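Local coordinates for protein neutral ceramidase (Pseudomonas aeruginosa, PDB 2ZWS) that hydrolyses the N-acyl bond of ceramides to give sphingosine and free fatty acid, and also runs the reverse synthesis, with one zinc ion per subunit, at residues His107-Tyr111 against Pro387-Thr391; Asn112-Gly117 against Asn348-Leu352; Asn155-Ser161 against Gly247-Asn252; Lys220-Ser224 against Ala239-Gln243. All blocks are in the same frame, centred on the assembly; numbering follows the deposited sequence. Where two conformers were deposited one is given.

Interaction 1: residues His107-Tyr111 against Pro387-Thr391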
loop_
_atom_site.group_PDB
_atom_site.type_symbol
_atom_site.label_atom_id
_atom_site.label_comp_id
_atom_site.label_asym_id
_atom_site.label_seq_id
_atom_site.Cartn_x
_atom_site.Cartn_y
_atom_site.Cartn_z
ATOM N N HIS A 107 -15.188 -3.265 -1.583
ATOM C CA HIS A 107 -16.613 -3.582 -1.643
ATOM C C HIS A 107 -16.901 -4.959 -2.249
ATOM O O HIS A 107 -18.057 -5.368 -2.307
ATOM C CB HIS A 107 -17.385 -2.506 -2.404
ATOM C CG HIS A 107 -17.632 -1.263 -1.585
ATOM N ND1 HIS A 107 -18.217 -0.124 -2.095
ATOM C CD2 HIS A 107 -17.357 -0.995 -0.288
ATOM C CE1 HIS A 107 -18.282 0.797 -1.147
ATOM N NE2 HIS A 107 -17.788 0.288 -0.031
ATOM N N TYR A 108 -15.841 -5.665 -2.656
ATOM C CA TYR A 108 -15.937 -7.030 -3.200
ATOM C C TYR A 108 -15.679 -8.071 -2.144
ATOM O O TYR A 108 -14.671 -8.026 -1.419
ATOM C CB TYR A 108 -15.044 -7.222 -4.417
ATOM C CG TYR A 108 -15.658 -6.550 -5.592
ATOM C CD1 TYR A 108 -16.726 -7.146 -6.287
ATOM C CD2 TYR A 108 -15.221 -5.285 -6.002
ATOM C CE1 TYR A 108 -17.322 -6.498 -7.325
ATOM C CE2 TYR A 108 -15.840 -4.635 -7.056
ATOM C CZ TYR A 108 -16.874 -5.251 -7.725
ATOM O OH TYR A 108 -17.526 -4.644 -8.767
ATOM N N ALA A 109 -16.609 -9.026 -2.058
ATOM C CA ALA A 109 -16.613 -9.929 -0.914
ATOM C C ALA A 109 -15.316 -10.719 -0.751
ATOM O O ALA A 109 -14.882 -10.928 0.366
ATOM C CB ALA A 109 -17.824 -10.880 -0.949
ATOM N N MET A 110 -14.714 -11.172 -1.855
ATOM C CA MET A 110 -13.497 -11.982 -1.817
ATOM C C MET A 110 -12.412 -11.342 -0.941
ATOM O O MET A 110 -11.729 -12.005 -0.156
ATOM C CB MET A 110 -12.962 -12.189 -3.243
ATOM C CG MET A 110 -11.815 -13.193 -3.364
ATOM S SD MET A 110 -12.254 -14.846 -2.773
ATOM C CE MET A 110 -13.828 -15.127 -3.527
ATOM N N TYR A 111 -12.271 -10.026 -1.087
ATOM C CA TYR A 111 -11.157 -9.341 -0.449
ATOM C C TYR A 111 -11.448 -8.960 1.003
ATOM O O TYR A 111 -10.517 -8.598 1.734
ATOM C CB TYR A 111 -10.720 -8.153 -1.315
ATOM C CG TYR A 111 -10.427 -8.599 -2.741
ATOM C CD1 TYR A 111 -9.542 -9.632 -2.978
ATOM C CD2 TYR A 111 -11.017 -7.967 -3.842
ATOM C CE1 TYR A 111 -9.291 -10.096 -4.281
ATOM C CE2 TYR A 111 -10.757 -8.389 -5.147
ATOM C CZ TYR A 111 -9.888 -9.457 -5.351
ATOM O OH TYR A 111 -9.657 -9.843 -6.634
ATOM N N PRO A 387 -21.036 -10.412 -7.811
ATOM C CA PRO A 387 -19.861 -11.301 -7.911
ATOM C C PRO A 387 -18.919 -11.003 -6.746
ATOM O O PRO A 387 -18.933 -9.876 -6.220
ATOM C CB PRO A 387 -19.204 -10.908 -9.244
ATOM C CG PRO A 387 -19.749 -9.583 -9.579
ATOM C CD PRO A 387 -21.102 -9.427 -8.901
ATOM N N TRP A 388 -18.127 -11.988 -6.325
ATOM C CA TRP A 388 -17.202 -11.778 -5.205
ATOM C C TRP A 388 -15.948 -11.027 -5.638
ATOM O O TRP A 388 -15.140 -10.641 -4.801
ATOM C CB TRP A 388 -16.784 -13.106 -4.589
ATOM C CG TRP A 388 -17.896 -13.836 -3.914
ATOM C CD1 TRP A 388 -19.218 -13.471 -3.820
ATOM C CD2 TRP A 388 -17.764 -15.078 -3.236
ATOM N NE1 TRP A 388 -19.920 -14.438 -3.116
ATOM C CE2 TRP A 388 -19.046 -15.437 -2.756
ATOM C CE3 TRP A 388 -16.677 -15.938 -2.993
ATOM C CZ2 TRP A 388 -19.263 -16.616 -2.032
ATOM C CZ3 TRP A 388 -16.899 -17.118 -2.276
ATOM C CH2 TRP A 388 -18.176 -17.441 -1.812
ATOM N N THR A 389 -15.774 -10.868 -6.949
ATOM C CA THR A 389 -14.585 -10.248 -7.504
ATOM C C THR A 389 -15.016 -9.215 -8.547
ATOM O O THR A 389 -16.116 -9.290 -9.071
ATOM C CB THR A 389 -13.659 -11.308 -8.153
ATOM O OG1 THR A 389 -14.444 -12.251 -8.911
ATOM C CG2 THR A 389 -12.848 -12.043 -7.097
ATOM N N PRO A 390 -14.162 -8.204 -8.821
ATOM C CA PRO A 390 -14.555 -7.167 -9.801
ATOM C C PRO A 390 -14.709 -7.638 -11.240
ATOM O O PRO A 390 -14.137 -8.652 -11.635
ATOM C CB PRO A 390 -13.418 -6.131 -9.722
ATOM C CG PRO A 390 -12.301 -6.796 -9.003
ATOM C CD PRO A 390 -12.851 -7.925 -8.189
ATOM N N THR A 391 -15.463 -6.862 -12.012
ATOM C CA THR A 391 -15.704 -7.118 -13.425
ATOM C C THR A 391 -15.360 -5.931 -14.314
ATOM O O THR A 391 -15.143 -6.108 -15.503
ATOM C CB THR A 391 -17.169 -7.505 -13.664
ATOM O OG1 THR A 391 -18.024 -6.423 -13.286
ATOM C CG2 THR A 391 -17.532 -8.769 -12.844
HETATM O O HOH W 1 -15.992 -4.113 -10.971
HETATM O O HOH W 2 -18.985 -9.015 -3.625
#
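Tyr108, at the start of the short helical turn 109-111, lies against the loop Pro387-Thr391 that leads into strand 392-400, close to residues thought to bind substrate. Its CB rests 3.4 Å from Trp388 O. With CG anti to the carbonyl carbon (chi1 -75°), the ring runs outward along the loop backbone: CD1 passes Pro387 O, which sits at the ring edge, CE1 reaches Thr389 O, and CZ comes 3.7 Å from Pro390 CA. Pro390 CB makes a CH-pi contact over the ring face, 4.2 Å from its centroid. At the tip, a water donates to Tyr108 OH and accepts from Thr391 N, bridging ring and loop. The turn is joined to the loop by Met110 N, which donates to Trp388 O (3.0 Å) in the carbonyl plane, on a lone pair. Ala109 CB lies over one face of the Trp388 indole. Pro390 also meets Tyr111 at its ring edge, CD lying 3.7 Å from Tyr111 CE2; the Tyr111 hydroxyl is hydrogen-bonded to Ser447 OG, and its ring packs edge-to-face with Tyr445, a probable substrate-binding residue. A second water accepts from Ala109 N at 2.8 Å and donates to Pro387 O at 2.7 Å.

Interaction 2: residues Asn112-Gly117 against Asn348-Leu352; sequences NLSVLG and NNPFL
The ring of Phe351 fills the angle where a Schellman motif closes the turn Asn112-Gly117, and Gly117 CA lies over its centre, making a CH-pi contact 3.8 Å from the ring centroid, only 3° off the normal. Phe351 reaches this place because its CG stands anti to the backbone N (chi1 177°), which sends the ring from the first turn of helix 350-354 toward residues 112-117. Leu113 meets the rim, with CA near the ring plane at the edge and the CD2 methyl 3.9 Å from Phe351 CD2; the same methyl touches Leu352 CG. Leu116, the C-prime residue with positive phi, lets Gly117 N fold back to Asn112 O; Val115 N reaches the same oxygen from the opposite face of its carbonyl plane. The CD2 methyl of Leu116 extends the apolar patch to Pro350 CD and, further out, lies 3.4 Å from Asn348 ND2, a buried nitrogen with no partner in the model. At the polar edge Asn349 works with both ends of its amide. As N-cap of helix 350-354, its OD1 accepts from Leu352 N (3.1 Å) and, weakly, from Phe351 N. Its ND2, which also has a weak bond to Glu345, donates across the contact, so one side chain ties the start of one helix to the end of another. Leu113 O accepts from Asn349 ND2 at 3.0 Å, the donor above its carbonyl plane, while Leu116 N, in the motif's other bond, arrives from the opposite face.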
loop_
_atom_site.group_PDB
_atom_site.type_symbol
_atom_site.label_atom_id
_atom_site.label_comp_id
_atom_site.label_asym_id
_atom_site.label_seq_id
_atom_site.Cartn_x
_atom_site.Cartn_y
_atom_site.Cartn_z
ATOM N N ASN A 112 -12.722 -9.081 1.401
ATOM C CA ASN A 112 -13.133 -8.833 2.784
ATOM C C ASN A 112 -13.364 -10.130 3.600
ATOM O O ASN A 112 -13.642 -10.064 4.799
ATOM C CB ASN A 112 -14.425 -8.003 2.857
ATOM C CG ASN A 112 -14.304 -6.576 2.303
ATOM O OD1 ASN A 112 -15.323 -5.995 1.874
ATOM N ND2 ASN A 112 -13.129 -5.996 2.349
ATOM N N LEU A 113 -13.216 -11.295 2.968
ATOM C CA LEU A 113 -13.606 -12.564 3.593
ATOM C C LEU A 113 -13.021 -12.791 4.984
ATOM O O LEU A 113 -13.768 -13.056 5.941
ATOM C CB LEU A 113 -13.209 -13.723 2.681
ATOM C CG LEU A 113 -14.157 -14.087 1.555
ATOM C CD1 LEU A 113 -13.543 -15.203 0.684
ATOM C CD2 LEU A 113 -15.529 -14.511 2.103
ATOM N N SER A 114 -11.694 -12.700 5.103
ATOM C CA SER A 114 -11.036 -13.005 6.396
ATOM C C SER A 114 -11.290 -11.919 7.460
ATOM O O SER A 114 -11.055 -12.128 8.656
ATOM C CB SER A 114 -9.535 -13.170 6.206
ATOM O OG SER A 114 -8.997 -11.937 5.768
ATOM N N VAL A 115 -11.727 -10.744 7.002
ATOM C CA VAL A 115 -11.993 -9.586 7.869
ATOM C C VAL A 115 -13.441 -9.625 8.396
ATOM O O VAL A 115 -13.823 -8.804 9.268
ATOM C CB VAL A 115 -11.767 -8.261 7.091
ATOM C CG1 VAL A 115 -11.662 -7.086 8.051
ATOM C CG2 VAL A 115 -10.484 -8.323 6.200
ATOM N N LEU A 116 -14.232 -10.569 7.855
ATOM C CA LEU A 116 -15.657 -10.759 8.190
ATOM C C LEU A 116 -16.542 -9.651 7.606
ATOM O O LEU A 116 -17.663 -9.435 8.083
ATOM C CB LEU A 116 -15.879 -10.830 9.705
ATOM C CG LEU A 116 -15.056 -11.825 10.521
ATOM C CD1 LEU A 116 -15.337 -11.679 12.006
ATOM C CD2 LEU A 116 -15.357 -13.257 10.036
ATOM N N GLY A 117 -16.049 -8.965 6.572
ATOM C CA GLY A 117 -16.852 -7.995 5.836
ATOM C C GLY A 117 -16.228 -6.599 5.802
ATOM O O GLY A 117 -15.035 -6.416 6.063
ATOM N N ASN A 348 -14.463 -19.392 10.890
ATOM C CA ASN A 348 -15.841 -19.307 11.424
ATOM C C ASN A 348 -16.923 -19.753 10.435
ATOM O O ASN A 348 -17.555 -20.795 10.695
ATOM C CB ASN A 348 -16.177 -17.996 12.173
ATOM C CG ASN A 348 -15.149 -16.893 11.965
ATOM O OD1 ASN A 348 -14.597 -16.351 12.929
ATOM N ND2 ASN A 348 -14.905 -16.539 10.712
ATOM N N ASN A 349 -17.190 -19.051 9.329
ATOM C CA ASN A 349 -16.932 -17.631 9.048
ATOM C C ASN A 349 -18.335 -17.153 8.701
ATOM O O ASN A 349 -18.859 -17.538 7.647
ATOM C CB ASN A 349 -16.009 -17.494 7.826
ATOM C CG ASN A 349 -15.868 -16.039 7.318
ATOM O OD1 ASN A 349 -16.749 -15.186 7.509
ATOM N ND2 ASN A 349 -14.753 -15.770 6.658
ATOM N N PRO A 350 -18.967 -16.335 9.582
ATOM C CA PRO A 350 -20.358 -15.978 9.304
ATOM C C PRO A 350 -20.552 -15.126 8.047
ATOM O O PRO A 350 -21.655 -15.092 7.482
ATOM C CB PRO A 350 -20.807 -15.205 10.557
ATOM C CG PRO A 350 -19.546 -14.762 11.231
ATOM C CD PRO A 350 -18.477 -15.764 10.852
ATOM N N PHE A 351 -19.501 -14.416 7.627
ATOM C CA PHE A 351 -19.608 -13.635 6.413
ATOM C C PHE A 351 -19.639 -14.554 5.193
ATOM O O PHE A 351 -20.472 -14.380 4.300
ATOM C CB PHE A 351 -18.465 -12.586 6.395
ATOM C CG PHE A 351 -18.402 -11.744 5.148
ATOM C CD1 PHE A 351 -19.487 -10.943 4.754
ATOM C CD2 PHE A 351 -17.249 -11.762 4.357
ATOM C CE1 PHE A 351 -19.397 -10.171 3.578
ATOM C CE2 PHE A 351 -17.160 -10.991 3.194
ATOM C CZ PHE A 351 -18.229 -10.198 2.810
ATOM N N LEU A 352 -18.746 -15.532 5.176
ATOM C CA LEU A 352 -18.758 -16.549 4.124
ATOM C C LEU A 352 -20.126 -17.237 4.083
ATOM O O LEU A 352 -20.693 -17.428 3.003
ATOM C CB LEU A 352 -17.654 -17.584 4.377
ATOM C CG LEU A 352 -16.860 -18.156 3.185
ATOM C CD1 LEU A 352 -16.247 -19.508 3.543
ATOM C CD2 LEU A 352 -17.576 -18.188 1.834
#

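Interaction 3: residues Asn155-Ser161 against Gly247-Asn252; sequences NASRNRS and GNLSPN. Unlike the reference sequence in segment 155-161: Ser157 (reference Asn).
A two-stranded antiparallel sheet, 157-159 with 249-251, carries Ser250, the nucleophile by similarity, beside the zinc site. Arg158 and Ser250 form its hydrogen-bonded pair: Arg158 N donates to Ser250 O at 2.8 Å, and Ser250 N returns a bond to Arg158 O, nearly along the C=O axis. The pairing runs on past the strands through Arg160 N to Asn248 O (2.8 Å) and Asn252 N to Ala156 O (3.0 Å). At the latter end the Asn252 amide, with CG anti to its own N (chi1 -170°), turns ND2 onto Asn155 O at 3.0 Å, the donor standing above the carbonyl plane. Arg160 passes alongside the nucleophile: its CB and CD both lie 3.3 Å from Ser250 OG, and its extended chain carries the guanidinium beyond to Gly247 O, 3.0 Å from NH2. NE forms a salt bridge with Glu461, and NH2 bonds to Tyr448, a zinc ligand, which helps hold the Arg160 side chain, whose nearest atom is about 4 Å from the zinc. Asn159 OD1 accepts from Ser161 N at 2.7 Å, closing an Asx turn, while a water joins Ser161 O to Asn248 ND2. Leu249 O is hydrogen-bonded to ND1 of the zinc ligand His204. The strand pair thus sets the probable nucleophile and an arginine bonded to a zinc ligand side by side at the zinc-centred active site of a neutral ceramidase.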
loop_
_atom_site.group_PDB
_atom_site.type_symbol
_atom_site.label_atom_id
_atom_site.label_comp_id
_atom_site.label_asym_id
_atom_site.label_seq_id
_atom_site.Cartn_x
_atom_site.Cartn_y
_atom_site.Cartn_z
ATOM N N ASN A 155 19.895 -8.119 -4.622
ATOM C CA ASN A 155 19.852 -8.979 -3.417
ATOM C C ASN A 155 18.661 -8.644 -2.474
ATOM O O ASN A 155 18.659 -9.023 -1.286
ATOM C CB ASN A 155 21.179 -8.739 -2.675
ATOM C CG ASN A 155 21.466 -9.761 -1.582
ATOM O OD1 ASN A 155 21.278 -10.973 -1.766
ATOM N ND2 ASN A 155 21.968 -9.274 -0.449
ATOM N N ALA A 156 17.660 -7.948 -3.000
ATOM C CA ALA A 156 16.507 -7.546 -2.167
ATOM C C ALA A 156 15.288 -8.472 -2.325
ATOM O O ALA A 156 14.401 -8.491 -1.455
ATOM C CB ALA A 156 16.125 -6.073 -2.448
ATOM N N SER A 157 15.230 -9.221 -3.431
ATOM C CA SER A 157 14.053 -10.010 -3.792
ATOM C C SER A 157 14.411 -11.394 -4.300
ATOM O O SER A 157 15.582 -11.690 -4.592
ATOM C CB SER A 157 13.254 -9.297 -4.884
ATOM O OG SER A 157 14.076 -9.081 -6.022
ATOM N N ARG A 158 13.405 -12.253 -4.374
ATOM C CA ARG A 158 13.581 -13.592 -4.936
ATOM C C ARG A 158 12.258 -14.031 -5.547
ATOM O O ARG A 158 11.187 -13.597 -5.097
ATOM C CB ARG A 158 14.069 -14.582 -3.873
ATOM C CG ARG A 158 13.076 -14.850 -2.749
ATOM C CD ARG A 158 13.579 -15.941 -1.789
ATOM N NE ARG A 158 13.477 -17.280 -2.373
ATOM C CZ ARG A 158 12.366 -18.015 -2.426
ATOM N NH1 ARG A 158 11.229 -17.574 -1.903
ATOM N NH2 ARG A 158 12.396 -19.207 -3.001
ATOM N N ASN A 159 12.323 -14.870 -6.574
ATOM C CA ASN A 159 11.109 -15.366 -7.171
ATOM C C ASN A 159 10.542 -16.508 -6.349
ATOM O O ASN A 159 11.231 -17.500 -6.089
ATOM C CB ASN A 159 11.372 -15.838 -8.614
ATOM C CG ASN A 159 10.098 -16.007 -9.403
ATOM O OD1 ASN A 159 9.242 -16.849 -9.074
ATOM N ND2 ASN A 159 9.968 -15.227 -10.480
ATOM N N ARG A 160 9.267 -16.412 -6.000
ATOM C CA ARG A 160 8.637 -17.423 -5.139
ATOM C C ARG A 160 7.919 -18.515 -5.923
ATOM O O ARG A 160 7.361 -19.460 -5.348
ATOM C CB ARG A 160 7.692 -16.719 -4.135
ATOM C CG ARG A 160 6.487 -16.151 -4.779
ATOM C CD ARG A 160 5.619 -15.372 -3.813
ATOM N NE ARG A 160 4.351 -15.040 -4.448
ATOM C CZ ARG A 160 3.380 -14.341 -3.852
ATOM N NH1 ARG A 160 3.535 -13.877 -2.601
ATOM N NH2 ARG A 160 2.251 -14.116 -4.503
ATOM N N SER A 161 7.904 -18.365 -7.239
ATOM C CA SER A 161 7.272 -19.345 -8.124
ATOM C C SER A 161 8.143 -19.548 -9.356
ATOM O O SER A 161 7.692 -19.343 -10.491
ATOM C CB SER A 161 5.875 -18.863 -8.511
ATOM O OG SER A 161 5.042 -18.994 -7.377
ATOM N N GLY A 247 4.132 -9.806 -8.652
ATOM C CA GLY A 247 3.219 -10.908 -8.375
ATOM C C GLY A 247 3.918 -12.166 -7.877
ATOM O O GLY A 247 3.379 -12.898 -7.025
ATOM N N ASN A 248 5.098 -12.450 -8.427
ATOM C CA ASN A 248 5.803 -13.672 -8.054
ATOM C C ASN A 248 7.126 -13.395 -7.337
ATOM O O ASN A 248 8.024 -14.236 -7.333
ATOM C CB ASN A 248 5.999 -14.638 -9.272
ATOM C CG ASN A 248 6.650 -13.950 -10.489
ATOM O OD1 ASN A 248 6.861 -12.728 -10.492
ATOM N ND2 ASN A 248 6.999 -14.746 -11.516
ATOM N N LEU A 249 7.226 -12.221 -6.694
ATOM C CA LEU A 249 8.468 -11.801 -6.041
ATOM C C LEU A 249 8.292 -11.553 -4.537
ATOM O O LEU A 249 7.466 -10.729 -4.117
ATOM C CB LEU A 249 9.012 -10.524 -6.691
ATOM C CG LEU A 249 9.535 -10.630 -8.121
ATOM C CD1 LEU A 249 9.756 -9.230 -8.675
ATOM C CD2 LEU A 249 10.857 -11.358 -8.108
ATOM N N SER A 250 9.118 -12.236 -3.759
ATOM C CA SER A 250 9.163 -12.119 -2.303
ATOM C C SER A 250 10.432 -11.403 -1.849
ATOM O O SER A 250 11.443 -11.356 -2.579
ATOM C CB SER A 250 9.251 -13.519 -1.687
ATOM O OG SER A 250 8.071 -14.253 -1.915
ATOM N N PRO A 251 10.441 -10.907 -0.603
ATOM C CA PRO A 251 11.720 -10.418 -0.067
ATOM C C PRO A 251 12.746 -11.556 -0.080
ATOM O O PRO A 251 12.415 -12.751 0.151
ATOM C CB PRO A 251 11.383 -10.045 1.385
ATOM C CG PRO A 251 9.894 -9.796 1.357
ATOM C CD PRO A 251 9.337 -10.797 0.378
ATOM N N ASN A 252 13.984 -11.198 -0.356
ATOM C CA ASN A 252 15.055 -12.170 -0.225
ATOM C C ASN A 252 15.228 -12.549 1.247
ATOM O O ASN A 252 14.885 -11.759 2.139
ATOM C CB ASN A 252 16.340 -11.549 -0.738
ATOM C CG ASN A 252 17.480 -12.559 -0.885
ATOM O OD1 ASN A 252 17.271 -13.794 -0.923
ATOM N ND2 ASN A 252 18.696 -12.041 -0.913
HETATM O O HOH W 3 5.934 -17.435 -11.618
#

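Interaction 4: residues Lys220-Ser224 against Ala239-Gln243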
loop_
_atom_site.group_PDB
_atom_site.type_symbol
_atom_site.label_atom_id
_atom_site.label_comp_id
_atom_site.label_asym_id
_atom_site.label_seq_id
_atom_site.Cartn_x
_atom_site.Cartn_y
_atom_site.Cartn_z
ATOM N N LYS A 220 8.698 -1.467 2.321
ATOM C CA LYS A 220 8.651 -0.221 1.533
ATOM C C LYS A 220 8.361 0.973 2.406
ATOM O O LYS A 220 8.928 2.044 2.221
ATOM C CB LYS A 220 7.634 -0.348 0.392
ATOM C CG LYS A 220 8.173 -1.314 -0.735
ATOM C CD LYS A 220 7.292 -1.239 -1.969
ATOM C CE LYS A 220 7.913 -2.061 -3.135
ATOM N NZ LYS A 220 9.196 -1.444 -3.608
ATOM N N GLY A 221 7.538 0.763 3.424
ATOM C CA GLY A 221 7.262 1.825 4.386
ATOM C C GLY A 221 8.500 2.196 5.186
ATOM O O GLY A 221 8.673 3.389 5.530
ATOM N N TYR A 222 9.337 1.215 5.531
ATOM C CA TYR A 222 10.584 1.534 6.227
ATOM C C TYR A 222 11.521 2.330 5.307
ATOM O O TYR A 222 12.143 3.301 5.727
ATOM C CB TYR A 222 11.334 0.290 6.735
ATOM C CG TYR A 222 12.562 0.773 7.478
ATOM C CD1 TYR A 222 13.813 0.780 6.858
ATOM C CD2 TYR A 222 12.455 1.319 8.765
ATOM C CE1 TYR A 222 14.933 1.278 7.502
ATOM C CE2 TYR A 222 13.572 1.827 9.434
ATOM C CZ TYR A 222 14.808 1.807 8.786
ATOM O OH TYR A 222 15.921 2.294 9.410
ATOM N N ALA A 223 11.598 1.938 4.039
ATOM C CA ALA A 223 12.414 2.720 3.094
ATOM C C ALA A 223 11.990 4.194 3.046
ATOM O O ALA A 223 12.850 5.087 3.076
ATOM C CB ALA A 223 12.337 2.081 1.720
ATOM N N SER A 224 10.679 4.452 2.959
ATOM C CA SER A 224 10.183 5.837 2.935
ATOM C C SER A 224 10.547 6.551 4.235
ATOM O O SER A 224 11.033 7.707 4.235
ATOM C CB SER A 224 8.667 5.898 2.786
ATOM O OG SER A 224 8.234 5.341 1.546
ATOM N N ALA A 239 9.159 10.685 0.222
ATOM C CA ALA A 239 9.720 9.555 -0.538
ATOM C C ALA A 239 8.700 8.438 -0.607
ATOM O O ALA A 239 8.308 7.890 0.415
ATOM C CB ALA A 239 10.963 9.018 0.132
ATOM N N ALA A 240 8.267 8.124 -1.819
ATOM C CA ALA A 240 7.368 6.971 -2.043
ATOM C C ALA A 240 8.177 5.783 -2.596
ATOM O O ALA A 240 8.966 5.935 -3.507
ATOM C CB ALA A 240 6.233 7.333 -3.019
ATOM N N PHE A 241 7.942 4.595 -2.038
ATOM C CA PHE A 241 8.447 3.364 -2.602
ATOM C C PHE A 241 7.260 2.590 -3.143
ATOM O O PHE A 241 6.433 2.058 -2.363
ATOM C CB PHE A 241 9.251 2.583 -1.555
ATOM C CG PHE A 241 10.605 3.165 -1.354
ATOM C CD1 PHE A 241 10.740 4.315 -0.586
ATOM C CD2 PHE A 241 11.731 2.617 -1.980
ATOM C CE1 PHE A 241 11.998 4.932 -0.422
ATOM C CE2 PHE A 241 12.993 3.224 -1.805
ATOM C CZ PHE A 241 13.110 4.386 -1.054
ATOM N N ALA A 242 7.169 2.574 -4.473
ATOM C CA ALA A 242 6.067 1.969 -5.223
ATOM C C ALA A 242 6.457 0.610 -5.822
ATOM O O ALA A 242 7.652 0.256 -5.910
ATOM C CB ALA A 242 5.616 2.894 -6.345
ATOM N N GLN A 243 5.439 -0.156 -6.194
ATOM C CA GLN A 243 5.613 -1.472 -6.836
ATOM C C GLN A 243 5.671 -1.400 -8.355
ATOM O O GLN A 243 5.196 -0.437 -8.952
ATOM C CB GLN A 243 4.440 -2.407 -6.479
ATOM C CG GLN A 243 4.384 -2.749 -5.002
ATOM C CD GLN A 243 5.421 -3.764 -4.581
ATOM O OE1 GLN A 243 6.256 -4.239 -5.394
ATOM N NE2 GLN A 243 5.350 -4.153 -3.308
HETATM O O HOH W 4 10.216 1.019 -4.586
#
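With chi1 of -77°, Phe241 puts CG beside its backbone N and turns its ring against helix 218-231, while Lys220 runs out nearly straight until chi4 (-67°) bends NZ toward the strand. Lys220 belongs to that helix and Phe241 to strand 238-242 of the mixed sheet, on which the helix packs; the segments lie close to antiparallel, their axes 7.4 Å apart at closest approach. Ala223 CB sits squarely over the Phe241 ring, 3.4 Å from the centroid, a tight CH-pi contact. Ser224 OG is placed near the edge of the same ring, though its position is less certain. The Lys220 methylenes cover the strand backbone, CD lying 3.4 Å from Phe241 O, and CE packs against the Gln243 amide. That amide is held by bonds from NE2 to Thr96 O and Val203 O, close to the zinc ligand His97. The buried ammonium has firm partners in Gln276 OE1 and Phe201 O, oxygens that, though uncharged, probably stabilise the buried charge; its direct bond to Ala242 O is weak. A water supplements this weak link, accepting from Lys220 NZ at 2.8 Å and donating to Ala242 O at 3.0 Å.

In the fold
Interactions 1 and 2 form one continuous patch about 19 to 22 Å from the chain centre: the helical turn and its Schellman end follow directly in sequence, and Ala109 and Trp388 of the first contact touch Phe351 and Leu352 of the second. Both are partly buried and rely on aromatic faces, with one direct hydrogen bond apiece across the segments. Interaction 3, about 27 Å from interaction 1 between centres, is instead dominated by backbone pairing and polar side chains beside zinc. Interaction 4 is the fully buried one, a helix on the larger sheet; its strand 238-242 precedes strand 249-251 of interaction 3 in the chain.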